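Local atomic coordinates of mandelate racemase/muconate lactonizing enzyme, C-terminal domain protein (Paracoccus denitrificans, PDB entry 4DWD), a protein that binds divalent metal ions and, as an enolase-superfamily member, probably acts as a magnesium-dependent hydro-lyase. Residues B[39-44]-B[299-304]; B[159-164]-B[194-199]; B[180-185]-B[215-220]; B[335-340]-B[356-361]. All blocks are in the same frame, centred on the assembly; numbering follows the deposited sequence.

Interaction 1 of 4, residues B[39-44]-B[299-304]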
# COMPACT_ATOMS: atom_id res chain seq x y z
N TRP B 39 -20.08 -22.49 -36.80
CA TRP B 39 -21.05 -21.60 -36.17
C TRP B 39 -20.49 -20.87 -34.98
O TRP B 39 -19.88 -21.48 -34.10
CB TRP B 39 -22.26 -22.41 -35.73
CG TRP B 39 -23.15 -22.75 -36.89
CD1 TRP B 39 -23.22 -23.94 -37.59
CD2 TRP B 39 -24.11 -21.86 -37.53
NE1 TRP B 39 -24.15 -23.85 -38.59
CE2 TRP B 39 -24.72 -22.62 -38.61
CE3 TRP B 39 -24.51 -20.54 -37.32
CZ2 TRP B 39 -25.71 -22.08 -39.43
CZ3 TRP B 39 -25.49 -19.99 -38.16
CH2 TRP B 39 -26.07 -20.75 -39.19
N GLY B 40 -20.73 -19.56 -34.93
CA GLY B 40 -20.36 -18.74 -33.77
C GLY B 40 -21.54 -17.91 -33.32
O GLY B 40 -22.57 -17.83 -34.00
N GLU B 41 -21.42 -17.29 -32.15
CA GLU B 41 -22.51 -16.49 -31.58
C GLU B 41 -21.94 -15.26 -30.89
O GLU B 41 -20.91 -15.35 -30.22
CB GLU B 41 -23.33 -17.33 -30.60
CG GLU B 41 -24.49 -16.55 -30.01
CD GLU B 41 -25.54 -17.40 -29.31
OE1 GLU B 41 -25.34 -18.62 -29.10
OE2 GLU B 41 -26.58 -16.82 -28.97
N ALA B 42 -22.62 -14.13 -31.08
CA ALA B 42 -22.32 -12.88 -30.35
C ALA B 42 -23.43 -12.62 -29.34
O ALA B 42 -24.60 -12.87 -29.64
CB ALA B 42 -22.23 -11.70 -31.31
N SER B 43 -23.08 -12.09 -28.17
CA SER B 43 -24.09 -11.78 -27.15
C SER B 43 -25.16 -10.87 -27.77
O SER B 43 -24.83 -9.81 -28.31
CB SER B 43 -23.42 -11.08 -25.97
OG SER B 43 -24.32 -10.96 -24.88
N PRO B 44 -26.44 -11.29 -27.70
CA PRO B 44 -27.49 -10.58 -28.46
C PRO B 44 -28.04 -9.37 -27.69
O PRO B 44 -29.27 -9.25 -27.47
CB PRO B 44 -28.55 -11.66 -28.64
CG PRO B 44 -28.44 -12.50 -27.42
CD PRO B 44 -26.96 -12.52 -27.08
N GLN B 299 -23.19 -17.31 -18.87
CA GLN B 299 -23.64 -17.77 -20.19
C GLN B 299 -25.14 -17.98 -20.15
O GLN B 299 -25.65 -18.74 -19.33
CB GLN B 299 -22.89 -19.05 -20.58
CG GLN B 299 -22.65 -19.19 -22.08
CD GLN B 299 -23.94 -19.28 -22.87
OE1 GLN B 299 -24.24 -18.41 -23.70
NE2 GLN B 299 -24.72 -20.32 -22.61
N THR B 300 -25.86 -17.28 -21.03
CA THR B 300 -27.33 -17.27 -20.98
C THR B 300 -27.99 -17.77 -22.25
O THR B 300 -29.21 -17.79 -22.32
CB THR B 300 -27.87 -15.86 -20.67
OG1 THR B 300 -27.41 -14.94 -21.67
CG2 THR B 300 -27.39 -15.41 -19.27
N GLN B 301 -27.20 -18.18 -23.25
CA GLN B 301 -27.76 -18.62 -24.54
C GLN B 301 -27.78 -20.15 -24.65
O GLN B 301 -26.84 -20.81 -24.23
CB GLN B 301 -26.98 -18.00 -25.70
CG GLN B 301 -26.87 -16.47 -25.64
CD GLN B 301 -28.22 -15.78 -25.53
OE1 GLN B 301 -29.18 -16.15 -26.21
NE2 GLN B 301 -28.30 -14.77 -24.67
N PRO B 302 -28.86 -20.72 -25.25
CA PRO B 302 -29.04 -22.18 -25.20
C PRO B 302 -28.38 -22.97 -26.32
O PRO B 302 -28.33 -24.20 -26.26
CB PRO B 302 -30.56 -22.33 -25.31
CG PRO B 302 -30.99 -21.16 -26.12
CD PRO B 302 -30.09 -20.03 -25.68
N GLY B 303 -27.88 -22.28 -27.35
CA GLY B 303 -27.35 -22.95 -28.53
C GLY B 303 -25.84 -22.87 -28.65
O GLY B 303 -25.11 -23.48 -27.87
N VAL B 304 -25.38 -22.13 -29.66
CA VAL B 304 -23.93 -22.03 -29.95
C VAL B 304 -23.11 -21.62 -28.72
O VAL B 304 -22.11 -22.26 -28.40
CB VAL B 304 -23.66 -21.11 -31.16
CG1 VAL B 304 -22.17 -20.91 -31.41
CG2 VAL B 304 -24.30 -21.70 -32.41
O HOH W 1 -27.78 -19.89 -28.85
O HOH W 2 -29.09 -17.47 -28.55
O HOH W 3 -25.48 -13.21 -23.81

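Interaction 2 of 4, residues B[159-164]-B[194-199]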
# COMPACT_ATOMS: atom_id res chain seq x y z
N VAL B 159 -28.98 -23.22 -7.45
CA VAL B 159 -29.97 -22.28 -7.98
C VAL B 159 -29.40 -20.87 -7.85
O VAL B 159 -28.79 -20.56 -6.83
CB VAL B 159 -31.29 -22.37 -7.18
CG1 VAL B 159 -32.23 -21.22 -7.55
CG2 VAL B 159 -31.95 -23.72 -7.43
N LYS B 160 -29.59 -20.03 -8.87
CA LYS B 160 -29.23 -18.61 -8.73
C LYS B 160 -30.46 -17.79 -9.04
O LYS B 160 -31.08 -17.99 -10.09
CB LYS B 160 -28.08 -18.23 -9.67
CG LYS B 160 -27.56 -16.81 -9.47
CD LYS B 160 -26.38 -16.46 -10.36
CE LYS B 160 -26.85 -16.04 -11.74
NZ LYS B 160 -25.71 -15.92 -12.70
N ILE B 161 -30.82 -16.89 -8.13
CA ILE B 161 -31.93 -15.96 -8.35
C ILE B 161 -31.37 -14.59 -8.73
O ILE B 161 -30.54 -14.02 -8.02
CB ILE B 161 -32.90 -15.90 -7.15
CG1 ILE B 161 -32.15 -15.71 -5.81
CG2 ILE B 161 -33.74 -17.17 -7.12
CD1 ILE B 161 -33.05 -15.54 -4.60
N ARG B 162 -31.82 -14.08 -9.88
CA ARG B 162 -31.30 -12.82 -10.42
C ARG B 162 -32.38 -11.77 -10.41
O ARG B 162 -33.56 -12.08 -10.58
CB ARG B 162 -30.79 -12.99 -11.86
CG ARG B 162 -30.09 -14.31 -12.16
CD ARG B 162 -29.31 -14.26 -13.47
NE ARG B 162 -30.13 -13.72 -14.55
CZ ARG B 162 -30.97 -14.44 -15.30
NH1 ARG B 162 -31.09 -15.76 -15.12
NH2 ARG B 162 -31.70 -13.84 -16.22
N TRP B 163 -31.98 -10.51 -10.25
CA TRP B 163 -32.94 -9.43 -10.08
C TRP B 163 -33.40 -8.79 -11.34
O TRP B 163 -34.60 -8.58 -11.53
CB TRP B 163 -32.43 -8.42 -9.05
CG TRP B 163 -33.20 -8.61 -7.78
CD1 TRP B 163 -34.03 -7.70 -7.15
CD2 TRP B 163 -33.31 -9.85 -7.00
NE1 TRP B 163 -34.62 -8.26 -6.05
CE2 TRP B 163 -34.23 -9.55 -5.90
CE3 TRP B 163 -32.76 -11.13 -7.09
CZ2 TRP B 163 -34.56 -10.50 -4.94
CZ3 TRP B 163 -33.09 -12.07 -6.12
CH2 TRP B 163 -33.99 -11.77 -5.07
N ASP B 164 -32.45 -8.49 -12.22
CA ASP B 164 -32.74 -7.80 -13.47
C ASP B 164 -33.63 -6.57 -13.30
O ASP B 164 -34.62 -6.39 -14.02
CB ASP B 164 -33.33 -8.78 -14.48
CG ASP B 164 -32.37 -9.89 -14.82
OD1 ASP B 164 -31.26 -9.56 -15.28
OD2 ASP B 164 -32.71 -11.07 -14.59
N ILE B 194 -27.28 -21.94 -3.15
CA ILE B 194 -28.06 -20.85 -3.75
C ILE B 194 -27.17 -19.62 -3.93
O ILE B 194 -26.46 -19.22 -3.01
CB ILE B 194 -29.27 -20.43 -2.88
CG1 ILE B 194 -29.91 -21.65 -2.17
CG2 ILE B 194 -30.28 -19.67 -3.74
CD1 ILE B 194 -31.07 -21.29 -1.24
N GLY B 195 -27.22 -19.05 -5.13
CA GLY B 195 -26.56 -17.77 -5.41
C GLY B 195 -27.58 -16.66 -5.61
O GLY B 195 -28.76 -16.92 -5.92
N PHE B 196 -27.14 -15.43 -5.42
CA PHE B 196 -27.99 -14.25 -5.56
C PHE B 196 -27.28 -13.31 -6.51
O PHE B 196 -26.13 -12.94 -6.27
CB PHE B 196 -28.17 -13.62 -4.17
CG PHE B 196 -29.10 -12.43 -4.12
CD1 PHE B 196 -28.72 -11.20 -4.67
CD2 PHE B 196 -30.33 -12.51 -3.47
CE1 PHE B 196 -29.56 -10.09 -4.59
CE2 PHE B 196 -31.16 -11.41 -3.40
CZ PHE B 196 -30.78 -10.19 -3.96
N ASP B 197 -27.97 -12.92 -7.59
CA ASP B 197 -27.39 -12.01 -8.58
C ASP B 197 -28.15 -10.69 -8.50
O ASP B 197 -29.33 -10.61 -8.86
CB ASP B 197 -27.50 -12.66 -9.97
CG ASP B 197 -26.82 -11.86 -11.07
OD1 ASP B 197 -26.47 -10.69 -10.87
OD2 ASP B 197 -26.67 -12.43 -12.16
N ALA B 198 -27.47 -9.66 -8.00
CA ALA B 198 -28.05 -8.33 -7.84
C ALA B 198 -28.21 -7.55 -9.13
O ALA B 198 -28.91 -6.53 -9.15
CB ALA B 198 -27.23 -7.52 -6.85
N ASN B 199 -27.54 -7.99 -10.20
CA ASN B 199 -27.56 -7.24 -11.47
C ASN B 199 -27.33 -5.75 -11.21
O ASN B 199 -28.06 -4.89 -11.72
CB ASN B 199 -28.85 -7.50 -12.25
CG ASN B 199 -28.99 -8.95 -12.67
OD1 ASN B 199 -29.82 -9.69 -12.13
ND2 ASN B 199 -28.17 -9.38 -13.61
O HOH W 4 -29.43 -11.31 -15.78

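Interaction 3 of 4, residues B[180-185]-B[215-220]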
# COMPACT_ATOMS: atom_id res chain seq x y z
N LYS B 180 -37.28 -12.17 -0.24
CA LYS B 180 -37.32 -13.11 -1.37
C LYS B 180 -36.20 -14.13 -1.19
O LYS B 180 -36.40 -15.33 -1.37
CB LYS B 180 -37.17 -12.36 -2.69
CG LYS B 180 -38.43 -11.58 -3.05
CD LYS B 180 -38.18 -10.57 -4.16
CE LYS B 180 -39.49 -9.90 -4.54
NZ LYS B 180 -39.27 -8.79 -5.50
N ALA B 181 -35.00 -13.66 -0.82
CA ALA B 181 -33.89 -14.59 -0.58
C ALA B 181 -34.22 -15.58 0.54
O ALA B 181 -33.93 -16.77 0.43
CB ALA B 181 -32.61 -13.83 -0.28
N ARG B 182 -34.87 -15.08 1.60
CA ARG B 182 -35.28 -15.92 2.72
C ARG B 182 -36.29 -16.97 2.29
O ARG B 182 -36.17 -18.15 2.63
CB ARG B 182 -35.84 -15.07 3.88
CG ARG B 182 -36.35 -15.89 5.05
CD ARG B 182 -36.74 -15.00 6.22
NE ARG B 182 -35.55 -14.67 7.01
CZ ARG B 182 -35.10 -15.41 8.04
NH1 ARG B 182 -35.74 -16.50 8.41
NH2 ARG B 182 -34.01 -15.03 8.69
N ALA B 183 -37.30 -16.54 1.52
CA ALA B 183 -38.34 -17.47 1.07
C ALA B 183 -37.77 -18.58 0.19
O ALA B 183 -38.22 -19.73 0.24
CB ALA B 183 -39.42 -16.70 0.35
N VAL B 184 -36.78 -18.23 -0.64
CA VAL B 184 -36.14 -19.21 -1.51
C VAL B 184 -35.33 -20.22 -0.69
O VAL B 184 -35.37 -21.41 -0.97
CB VAL B 184 -35.33 -18.53 -2.65
CG1 VAL B 184 -34.50 -19.56 -3.42
CG2 VAL B 184 -36.29 -17.81 -3.61
N ARG B 185 -34.61 -19.74 0.33
CA ARG B 185 -33.91 -20.67 1.23
C ARG B 185 -34.90 -21.63 1.89
O ARG B 185 -34.63 -22.83 1.99
CB ARG B 185 -33.10 -19.89 2.28
CG ARG B 185 -32.62 -20.74 3.46
CD ARG B 185 -31.68 -21.86 3.05
NE ARG B 185 -30.40 -21.33 2.59
CZ ARG B 185 -29.51 -22.00 1.86
NH1 ARG B 185 -29.73 -23.26 1.48
NH2 ARG B 185 -28.38 -21.40 1.52
N GLU B 215 -25.41 -14.00 3.95
CA GLU B 215 -24.55 -14.85 4.79
C GLU B 215 -25.36 -15.54 5.89
O GLU B 215 -25.20 -16.73 6.13
CB GLU B 215 -23.41 -14.04 5.40
CG GLU B 215 -22.37 -13.65 4.35
CD GLU B 215 -21.40 -12.57 4.80
OE1 GLU B 215 -21.41 -12.16 5.98
OE2 GLU B 215 -20.62 -12.12 3.93
N ASP B 216 -26.26 -14.78 6.52
CA ASP B 216 -27.15 -15.33 7.54
C ASP B 216 -28.02 -16.46 6.94
O ASP B 216 -28.36 -17.41 7.64
CB ASP B 216 -28.05 -14.23 8.11
CG ASP B 216 -27.31 -13.30 9.07
OD1 ASP B 216 -26.17 -13.60 9.45
OD2 ASP B 216 -27.90 -12.27 9.46
N LEU B 217 -28.34 -16.34 5.66
CA LEU B 217 -29.14 -17.34 4.96
C LEU B 217 -28.29 -18.40 4.27
O LEU B 217 -28.81 -19.21 3.52
CB LEU B 217 -30.02 -16.65 3.93
CG LEU B 217 -31.16 -15.80 4.49
CD1 LEU B 217 -31.73 -14.90 3.41
CD2 LEU B 217 -32.25 -16.68 5.11
N GLY B 218 -26.97 -18.37 4.48
CA GLY B 218 -26.08 -19.40 3.96
C GLY B 218 -25.92 -19.41 2.45
O GLY B 218 -25.54 -20.43 1.89
N TYR B 219 -26.21 -18.29 1.79
CA TYR B 219 -26.02 -18.25 0.33
C TYR B 219 -24.56 -18.47 -0.03
O TYR B 219 -23.66 -18.14 0.76
CB TYR B 219 -26.56 -16.94 -0.27
CG TYR B 219 -28.05 -16.98 -0.61
CD1 TYR B 219 -29.01 -17.28 0.37
CD2 TYR B 219 -28.49 -16.71 -1.91
CE1 TYR B 219 -30.36 -17.34 0.06
CE2 TYR B 219 -29.85 -16.75 -2.24
CZ TYR B 219 -30.78 -17.06 -1.25
OH TYR B 219 -32.12 -17.12 -1.60
N SER B 220 -24.35 -19.00 -1.23
CA SER B 220 -23.00 -19.39 -1.64
C SER B 220 -22.22 -18.32 -2.38
O SER B 220 -21.02 -18.18 -2.19
CB SER B 220 -23.03 -20.70 -2.43
OG SER B 220 -23.27 -21.77 -1.54

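Interaction 4 of 4, residues B[335-340]-B[356-361]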
# COMPACT_ATOMS: atom_id res chain seq x y z
N VAL B 335 -34.53 -23.70 -34.04
CA VAL B 335 -33.34 -23.40 -34.85
C VAL B 335 -32.26 -24.46 -34.68
O VAL B 335 -31.59 -24.82 -35.65
CB VAL B 335 -32.80 -21.98 -34.56
CG1 VAL B 335 -31.42 -21.77 -35.18
CG2 VAL B 335 -33.79 -20.97 -35.12
N PHE B 336 -32.09 -24.95 -33.46
CA PHE B 336 -31.13 -26.01 -33.18
C PHE B 336 -31.84 -27.31 -32.84
O PHE B 336 -32.91 -27.30 -32.24
CB PHE B 336 -30.20 -25.61 -32.03
CG PHE B 336 -29.42 -24.36 -32.32
CD1 PHE B 336 -28.43 -24.34 -33.30
CD2 PHE B 336 -29.71 -23.19 -31.63
CE1 PHE B 336 -27.72 -23.18 -33.56
CE2 PHE B 336 -29.01 -22.02 -31.89
CZ PHE B 336 -28.02 -22.02 -32.87
N ARG B 337 -31.25 -28.44 -33.24
CA ARG B 337 -31.85 -29.75 -32.96
C ARG B 337 -31.43 -30.30 -31.60
O ARG B 337 -32.15 -31.12 -31.02
CB ARG B 337 -31.50 -30.74 -34.07
CG ARG B 337 -32.05 -30.32 -35.42
CD ARG B 337 -32.08 -31.49 -36.39
NE ARG B 337 -32.17 -31.06 -37.79
CZ ARG B 337 -33.30 -30.82 -38.45
NH1 ARG B 337 -33.25 -30.44 -39.72
NH2 ARG B 337 -34.48 -30.95 -37.84
N ASN B 338 -30.29 -29.85 -31.08
CA ASN B 338 -29.76 -30.35 -29.82
C ASN B 338 -29.29 -29.25 -28.86
O ASN B 338 -28.19 -29.34 -28.31
CB ASN B 338 -28.63 -31.36 -30.07
CG ASN B 338 -27.43 -30.74 -30.76
OD1 ASN B 338 -27.54 -29.68 -31.40
ND2 ASN B 338 -26.29 -31.39 -30.65
N PRO B 339 -30.11 -28.21 -28.65
CA PRO B 339 -29.72 -27.13 -27.74
C PRO B 339 -29.68 -27.60 -26.27
O PRO B 339 -30.08 -28.73 -25.98
CB PRO B 339 -30.80 -26.09 -27.96
CG PRO B 339 -32.02 -26.90 -28.28
CD PRO B 339 -31.52 -28.08 -29.07
N ALA B 340 -29.19 -26.74 -25.37
CA ALA B 340 -29.05 -27.07 -23.96
C ALA B 340 -30.32 -27.67 -23.36
O ALA B 340 -31.40 -27.10 -23.48
CB ALA B 340 -28.66 -25.82 -23.18
N GLY B 356 -20.19 -29.63 -32.17
CA GLY B 356 -21.19 -30.69 -32.09
C GLY B 356 -22.62 -30.18 -32.05
O GLY B 356 -23.52 -30.95 -31.76
N ILE B 357 -22.82 -28.90 -32.35
CA ILE B 357 -24.16 -28.31 -32.39
C ILE B 357 -24.78 -28.65 -33.74
O ILE B 357 -24.10 -28.62 -34.76
CB ILE B 357 -24.16 -26.77 -32.15
CG1 ILE B 357 -25.59 -26.23 -32.08
CG2 ILE B 357 -23.42 -26.03 -33.26
CD1 ILE B 357 -26.02 -25.72 -30.74
N VAL B 358 -26.07 -29.00 -33.72
CA VAL B 358 -26.79 -29.39 -34.93
C VAL B 358 -27.87 -28.34 -35.25
O VAL B 358 -28.78 -28.09 -34.45
CB VAL B 358 -27.42 -30.79 -34.78
CG1 VAL B 358 -28.28 -31.14 -35.99
CG2 VAL B 358 -26.33 -31.84 -34.57
N VAL B 359 -27.73 -27.71 -36.41
CA VAL B 359 -28.62 -26.64 -36.85
C VAL B 359 -29.69 -27.18 -37.80
O VAL B 359 -29.37 -27.95 -38.72
CB VAL B 359 -27.83 -25.50 -37.54
CG1 VAL B 359 -28.76 -24.39 -38.03
CG2 VAL B 359 -26.76 -24.94 -36.61
N ASP B 360 -30.94 -26.79 -37.59
CA ASP B 360 -32.00 -27.09 -38.55
C ASP B 360 -31.95 -26.02 -39.63
O ASP B 360 -32.36 -24.88 -39.40
CB ASP B 360 -33.36 -27.10 -37.84
CG ASP B 360 -34.53 -27.41 -38.78
OD1 ASP B 360 -34.53 -26.97 -39.95
OD2 ASP B 360 -35.47 -28.07 -38.31
N GLU B 361 -31.45 -26.40 -40.80
CA GLU B 361 -31.15 -25.46 -41.89
C GLU B 361 -32.35 -24.67 -42.39
O GLU B 361 -32.25 -23.48 -42.67
CB GLU B 361 -30.53 -26.20 -43.08
CG GLU B 361 -29.16 -26.80 -42.80
CD GLU B 361 -28.17 -25.76 -42.35
OE1 GLU B 361 -28.24 -24.62 -42.85
OE2 GLU B 361 -27.32 -26.08 -41.48

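Interaction 1 of 4, residues B[39-44]-B[299-304]
E41 and V304 run past one another in antiparallel sense, E41 CB lying 3.8 Å from V304 CB. CG of E41 is anti to its backbone N (chi1 -179°), and the chain stays extended beyond it, which carries the carboxylate across to the loop 299-304. There OE1 accepts a hydrogen bond from G305 N and a second one, 2.8 Å from E41 OE1, from a water that also takes a weak bond from G303 N. Since G303 is the N-cap of helix 304-314, the carboxylate faces the start of a helix, where the dipole would probably favour its negative charge.

The contact spans the two domains of an enolase-superfamily fold: E41 sits on strand 37-42, an outermost strand, within this chain, of the five-stranded antiparallel sheet, which also takes in strands from the chain's end, while V304 opens a helix of the C-terminal barrel domain.

The other oxygen, E41 OE2, rests 3.4 Å from Q301 CG. The two side chains cross at about a right angle, their flat ends turned 67° apart, and a water donates to both, 2.6 Å from E41 OE2 and 2.7 Å from Q301 OE1. A bend at chi2 (-55°) gives the Q301 chain its curled shape. Its OE1 is also held by R331 NH2, whereas the amide end meets P44 tip to tip, with Q301 NE2 3.6 Å from P44 CD. V304 divides its branches: CG1 touches W39 O at 3.6 Å, and CG2 touches W39 CB at 4.0 Å. The indole turns from V304 to pack on V359.

Interaction 2 of 4, residues B[159-164]-B[194-199]
W163, the first residue after strand 159-162, lays its six-membered ring over one face of F196 in the neighbouring parallel strand 194-197. Both strands belong to one beta-alpha-beta unit of the C-terminal barrel. Backbone hydrogen bonds link them, D197 N to I161 O at 2.8 Å among them.

The tight part lies on the side of I161, F196 and W163. The rings form an offset stack, centroids 4.2 Å apart and planes at 26°, with W163 CH2 only 3.3 Å from F196 CE2. CG of F196 is anti to its backbone N (chi1 -177°), beside the carbonyl carbon, and leans toward the strand end where W163 lies. An alanine in place of W163 would probably leave this face of F196 without its stacking partner and open a gap beside helix 174-188, against which the indole also packs.

The sheet's other side is polar. Calcium has been seen bound at D197, E223 and E249 in a crystal structure of this protein, consistent with the metal-binding carboxylates of the enolase superfamily. D197 stands beside R162, pointing the same way, and K160 crosses it. K160 NZ makes only a long salt bridge to D197 OD2, at 3.7 Å, being held also by Y129 and E223.

At the strand ends and beyond, the contact turns loose and solvent-bound. R162 finds salt bridges with D327 and D164, D164 OD2 accepts from G134 N, and a water takes a bond from R162 NE while donating to D164 OD1. N199 OD1 accepts from D164 N at 2.9 Å, the donor sitting 49° above the plane of the N199 side-chain carbonyl.

Interaction 3 of 4, residues B[180-185]-B[215-220]
R185 reaches from helix 174-188 to L217 and G218, where a Schellman motif ends helix 204-216. G218, at positive phi, is the C-prime residue, and its N bonds to E215 O. The contact therefore joins two neighbouring helices of the barrel's outer layer, one of them at its C-terminal end.

The R185 side chain can be followed atom by atom. CB comes no closer than 4.4 Å to L217 CD2. CG is anti to the backbone N (chi1 166°), 4.1 Å from L217 O, and bends at chi2 and chi3 then fold the chain round toward the helix end; CD reaches 3.9 Å from L217 O. NE donates to that oxygen, at 2.8 Å between R185 NE and L217 O, CZ approaches the same atom, and R185 NH2 donates to L217 O at 3.0 Å. The guanidinium thus grips one carbonyl oxygen, just past the helix, side-on with two nitrogens, which fixes its rotation. The remaining nitrogen, NH1, is taken by G189 O and A192 O. R209 of the second subunit approaches from another chain and bonds to G218 O and Y219 O.

L217 and Y219 fill in the rest. L217 puts CD1 3.6 Å from R182 N and in apolar contact with A181 CB, while its CD2 lies over one face of the R182 guanidinium, offset toward the rim. Y219 packs on A181, I161 and I194, with its ring carbon CZ 3.8 Å from A181 CB. Its hydroxyl donates to A181 O, which already accepts from R185 N: Y219 OH lies 2.7 Å from A181 O, in the carbonyl plane and on a lone pair.

Interaction 4 of 4, residues B[335-340]-B[356-361]
F336 and V359 form a single beta bridge between two loops of the C-terminal domain, the short runs 335-338 and 356-360 heading 142° apart, just before helix 361-367.

Hydrogen bonds come first. On the two sides of the bridge, R337 N donates to V358 O and D360 N to V335 O. N338 extends the row with its side chain: its CG sits between the backbone N and the carbonyl carbon (chi1 63°), and the amide imitates a backbone peptide, OD1 accepting from V358 N at 2.8 Å and ND2 donating to G356 O at 3.0 Å, nearly in the amide plane. An alanine here would probably leave both V358 N and G356 O without these mates and let the 356-358 chain shift.

Charge comes next. The R337 guanidinium stacks on the D360 carboxylate, planes 29° apart, with R337 NH2 3.1 Å from D360 OD2. D360 OD1 instead caps the helix through E363 N, so the carboxylate serves both a salt bridge and an N-cap. Calcium has been seen bound at V359 and E361 in a crystal structure of this protein.

Apolar packing gathers round the F336 ring. I357 CD1 lies over one face, 4.1 Å from the centroid, a CH-pi contact; V335 CG1 covers the opposite face, over its centre. V359 runs alongside the ring, its CG2 3.6 Å from F336 CE1.

How the interactions relate
Read from the N terminus, the chain first commits 39-44 to a partner more than 250 residues on, so interaction 1 closes the largest loop, joining the antiparallel sheet to the barrel domain. Interactions 2 and 3 both fall within that loop. They cross, since 180-185 leaves between 159-164 and 194-199 and finds 215-220 only afterwards; strand pair and outer helices are thereby tied together, touching where I194 O lies 2.8 Å from S220 N, a probable hydrogen bond. Interaction 4 follows in series: 356-361 returns to 335-340 across a short loop holding strand 346-348, just before helix 361-367. It packs against interaction 1, P302 O being 2.8 Å from A340 N, probably hydrogen-bonded.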